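Local coordinates for putative secreted endoglycosylceramidase (Rhodococcus hoagii, PDB 6JYZ), which probably hydrolyses the O-glycosidic bond between glycan and ceramide in galactosylceramide-type glycolipids, as a secreted glycoside hydrolase of family 5, at residues A185-E190 with D235-F240. Numbering follows the deposited sequence.
Sequences AFYDDE and DQIGRF
Tyr187, in the last turn of helix 177-187, comes closest to Gln236 of helix 230-251, their CA atoms 6.1 Å apart. Beyond Tyr187 the first helix ends in a Schellman motif: Asp189 takes a positive phi, Glu190 N bonds to Ala185 O and Asp189 N to Phe186 O. No direct hydrogen bond joins 185-190 to 235-240; one water lies within hydrogen-bonding distance of both Tyr187 O and Gln236 O, another links Asp188 OD1 with Gln236 OE1. The Gln236 side chain lies across one face of the Tyr187 ring, CG 3.8 Å from the centroid in a CH-pi contact, and the amide stacks on the ring with planes 16° apart, Gln236 NE2 3.2 Å from Tyr187 CD2. Gln236 CG sits between backbone N and carbonyl carbon (chi1 69°), and the extended chain beyond it brings NE2 beside the ring, while OE1 lies by Tyr187 CB and accepts a hydrogen bond from Gln184 NE2. Phe186 CD2 rests against the opposite face of the Tyr187 ring, near its rim. At the phenol end, Tyr187 OH bonds to Asn224 O and touches Ile237 CG1 at 3.4 Å. Replacing Tyr187 by an alanine would probably open a gap between Gln236 and Phe186 and leave Asn224 O without its phenol partner. Deeper in, Phe186 points an edge at the face of Phe240, centroids 5.2 Å apart and planes at 65°, Phe186 CZ lying 3.8 Å from Phe240 CD1; Gln194 and Leu197 of helix 193-206 touch both phenylalanines. This is helix-to-helix packing on the outside of the (beta/alpha)8 barrel characteristic of glycoside hydrolase family 5, with three aromatic rings, Gln236 and Ile237 packed between the two helices.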
ATOM      1  N   ALA A 185     -14.141  -3.733  19.632  1.00  9.00           N
ATOM      2  CA  ALA A 185     -14.518  -5.148  19.815  1.00  9.89           C
ATOM      3  C   ALA A 185     -13.462  -6.051  19.225  1.00  9.89           C
ATOM      4  O   ALA A 185     -13.088  -7.062  19.831  1.00 10.35           O
ATOM      5  CB  ALA A 185     -15.825  -5.376  19.130  1.00 11.35           C
ATOM      6  N   PHE A 186     -12.911  -5.677  18.060  1.00  9.41           N
ATOM      7  CA  PHE A 186     -11.817  -6.435  17.462  1.00  9.22           C
ATOM      8  C   PHE A 186     -10.590  -6.418  18.348  1.00  8.88           C
ATOM      9  O   PHE A 186      -9.980  -7.494  18.620  1.00  9.47           O
ATOM     10  CB  PHE A 186     -11.507  -5.841  16.099  1.00  9.67           C
ATOM     11  CG  PHE A 186     -10.253  -6.324  15.447  1.00 10.08           C
ATOM     12  CD1 PHE A 186     -10.226  -7.546  14.758  1.00 10.28           C
ATOM     13  CD2 PHE A 186      -9.112  -5.565  15.546  1.00 10.58           C
ATOM     14  CE1 PHE A 186      -9.049  -7.975  14.161  1.00 11.13           C
ATOM     15  CE2 PHE A 186      -7.916  -6.002  14.978  1.00 12.13           C
ATOM     16  CZ  PHE A 186      -7.878  -7.218  14.265  1.00 11.57           C
ATOM     17  N   TYR A 187     -10.133  -5.247  18.847  1.00  9.06           N
ATOM     18  CA  TYR A 187      -8.920  -5.252  19.658  1.00  9.31           C
ATOM     19  C   TYR A 187      -9.122  -6.051  20.949  1.00 10.90           C
ATOM     20  O   TYR A 187      -8.135  -6.658  21.431  1.00 12.16           O
ATOM     21  CB  TYR A 187      -8.488  -3.802  19.976  1.00  9.60           C
ATOM     22  CG  TYR A 187      -8.054  -3.044  18.760  1.00  9.22           C
ATOM     23  CD1 TYR A 187      -7.031  -3.539  17.926  1.00 10.10           C
ATOM     24  CD2 TYR A 187      -8.680  -1.844  18.394  1.00  9.06           C
ATOM     25  CE1 TYR A 187      -6.655  -2.828  16.792  1.00  9.50           C
ATOM     26  CE2 TYR A 187      -8.259  -1.088  17.308  1.00  9.38           C
ATOM     27  CZ  TYR A 187      -7.278  -1.636  16.476  1.00  9.74           C
ATOM     28  OH  TYR A 187      -6.890  -0.944  15.339  1.00  9.83           O
ATOM     29  N   ASP A 188     -10.341  -6.018  21.483  1.00 10.07           N
ATOM     30  CA  ASP A 188     -10.644  -6.796  22.705  1.00 11.46           C
ATOM     31  C   ASP A 188     -10.946  -8.260  22.410  1.00 12.08           C
ATOM     32  O   ASP A 188     -11.191  -9.024  23.334  1.00 12.36           O
ATOM     33  CB  ASP A 188     -11.765  -6.098  23.462  1.00 13.46           C
ATOM     34  CG  ASP A 188     -11.246  -4.723  24.000  1.00 13.70           C
ATOM     35  OD1 ASP A 188     -10.068  -4.625  24.330  1.00 18.90           O
ATOM     36  OD2 ASP A 188     -12.039  -3.923  24.168  1.00 19.50           O
ATOM     37  N   ASP A 189     -10.930  -8.666  21.145  1.00 10.41           N
ATOM     38  CA  ASP A 189     -11.164 -10.056  20.717  1.00 11.33           C
ATOM     39  C   ASP A 189     -12.554 -10.491  21.177  1.00 11.18           C
ATOM     40  O   ASP A 189     -12.772 -11.674  21.496  1.00 12.38           O
ATOM     41  CB  ASP A 189     -10.076 -11.027  21.194  1.00 11.53           C
ATOM     42  CG  ASP A 189      -9.952 -12.264  20.336  1.00 12.79           C
ATOM     43  OD1 ASP A 189     -10.476 -12.348  19.225  1.00 11.98           O
ATOM     44  OD2 ASP A 189      -9.193 -13.147  20.842  1.00 16.46           O
ATOM     45  N   GLU A 190     -13.556  -9.620  21.126  1.00 11.08           N
ATOM     46  CA  GLU A 190     -14.929 -10.027  21.459  1.00 11.28           C
ATOM     47  C   GLU A 190     -15.357 -11.078  20.445  1.00 11.90           C
ATOM     48  O   GLU A 190     -15.117 -10.973  19.239  1.00 11.40           O
ATOM     49  CB  GLU A 190     -15.867  -8.829  21.334  1.00 13.69           C
ATOM     50  CG  GLU A 190     -15.732  -7.797  22.420  1.00 18.08           C
ATOM     51  CD  GLU A 190     -16.759  -6.674  22.313  1.00 20.46           C
ATOM     52  OE1 GLU A 190     -17.792  -6.798  21.650  1.00 21.16           O
ATOM     53  OE2 GLU A 190     -16.438  -5.650  22.899  1.00 24.66           O
ATOM     54  N   ASP A 235      -0.692   0.468  21.439  1.00  9.23           N
ATOM     55  CA  ASP A 235      -0.406  -0.778  22.129  1.00  9.66           C
ATOM     56  C   ASP A 235      -1.335  -1.888  21.609  1.00  9.95           C
ATOM     57  O   ASP A 235      -0.863  -3.010  21.376  1.00  9.96           O
ATOM     58  CB  ASP A 235      -0.554  -0.598  23.652  1.00 11.56           C
ATOM     59  CG  ASP A 235       0.220  -1.724  24.357  1.00 13.88           C
ATOM     60  OD1 ASP A 235      -0.267  -2.750  24.483  1.00 17.25           O
ATOM     61  OD2 ASP A 235       1.415  -1.452  24.661  1.00 17.39           O
ATOM     62  N   GLN A 236      -2.632  -1.668  21.513  1.00  9.12           N
ATOM     63  CA  GLN A 236      -3.527  -2.744  21.094  1.00  8.87           C
ATOM     64  C   GLN A 236      -3.317  -3.113  19.619  1.00  8.89           C
ATOM     65  O   GLN A 236      -3.481  -4.301  19.267  1.00  9.27           O
ATOM     66  CB  GLN A 236      -4.984  -2.452  21.462  1.00  9.73           C
ATOM     67  CG  GLN A 236      -5.629  -1.311  20.681  1.00  9.45           C
ATOM     68  CD  GLN A 236      -6.961  -0.899  21.277  1.00  9.19           C
ATOM     69  OE1 GLN A 236      -7.426  -1.446  22.261  1.00  9.96           O
ATOM     70  NE2 GLN A 236      -7.614   0.079  20.674  1.00 10.07           N
ATOM     71  N   ILE A 237      -2.911  -2.165  18.796  1.00  8.99           N
ATOM     72  CA  ILE A 237      -2.543  -2.459  17.415  1.00  9.55           C
ATOM     73  C   ILE A 237      -1.298  -3.354  17.411  1.00  9.42           C
ATOM     74  O   ILE A 237      -1.272  -4.397  16.731  1.00  9.38           O
ATOM     75  CB  ILE A 237      -2.338  -1.149  16.648  1.00  9.08           C
ATOM     76  CG1 ILE A 237      -3.698  -0.469  16.426  1.00  9.76           C
ATOM     77  CG2 ILE A 237      -1.631  -1.425  15.295  1.00  9.86           C
ATOM     78  CD1 ILE A 237      -3.573   1.019  16.036  1.00 10.01           C
ATOM     79  N   GLY A 238      -0.281  -3.023  18.211  1.00  9.22           N
ATOM     80  CA  GLY A 238       0.921  -3.862  18.259  1.00  8.94           C
ATOM     81  C   GLY A 238       0.604  -5.241  18.791  1.00  9.18           C
ATOM     82  O   GLY A 238       1.200  -6.236  18.308  1.00  9.86           O
ATOM     83  N   ARG A 239      -0.281  -5.374  19.769  1.00  9.65           N
ATOM     84  CA  ARG A 239      -0.621  -6.695  20.312  1.00  9.67           C
ATOM     85  C   ARG A 239      -1.234  -7.564  19.228  1.00  9.47           C
ATOM     86  O   ARG A 239      -0.893  -8.767  19.125  1.00 10.51           O
ATOM     87  CB  ARG A 239      -1.616  -6.539  21.452  1.00 10.88           C
ATOM     88  CG  ARG A 239      -1.795  -7.804  22.269  1.00 15.14           C
ATOM     89  CD  ARG A 239      -2.893  -7.639  23.336  1.00 15.27           C
ATOM     90  NE  ARG A 239      -2.578  -6.579  24.298  1.00 17.02           N
ATOM     91  CZ  ARG A 239      -1.877  -6.770  25.419  1.00 19.90           C
ATOM     92  NH1 ARG A 239      -1.316  -7.941  25.673  1.00 20.79           N
ATOM     93  NH2 ARG A 239      -1.661  -5.756  26.235  1.00 20.13           N
ATOM     94  N   PHE A 240      -2.058  -7.013  18.361  1.00  8.95           N
ATOM     95  CA  PHE A 240      -2.597  -7.729  17.235  1.00  9.01           C
ATOM     96  C   PHE A 240      -1.454  -8.094  16.267  1.00  8.85           C
ATOM     97  O   PHE A 240      -1.381  -9.266  15.810  1.00  9.31           O
ATOM     98  CB  PHE A 240      -3.653  -6.894  16.509  1.00  9.94           C
ATOM     99  CG  PHE A 240      -3.885  -7.352  15.083  1.00  9.15           C
ATOM    100  CD1 PHE A 240      -4.421  -8.628  14.838  1.00  9.87           C
ATOM    101  CD2 PHE A 240      -3.542  -6.569  14.005  1.00 10.32           C
ATOM    102  CE1 PHE A 240      -4.658  -9.095  13.512  1.00 10.84           C
ATOM    103  CE2 PHE A 240      -3.725  -7.034  12.708  1.00 11.40           C
ATOM    104  CZ  PHE A 240      -4.263  -8.275  12.450  1.00 11.53           C
TER
HETATM  105  O   HOH W   1      -5.294  -6.209  20.268  1.00 13.34           O
HETATM  106  O   HOH W   2      -7.460  -3.828  23.715  1.00 21.95           O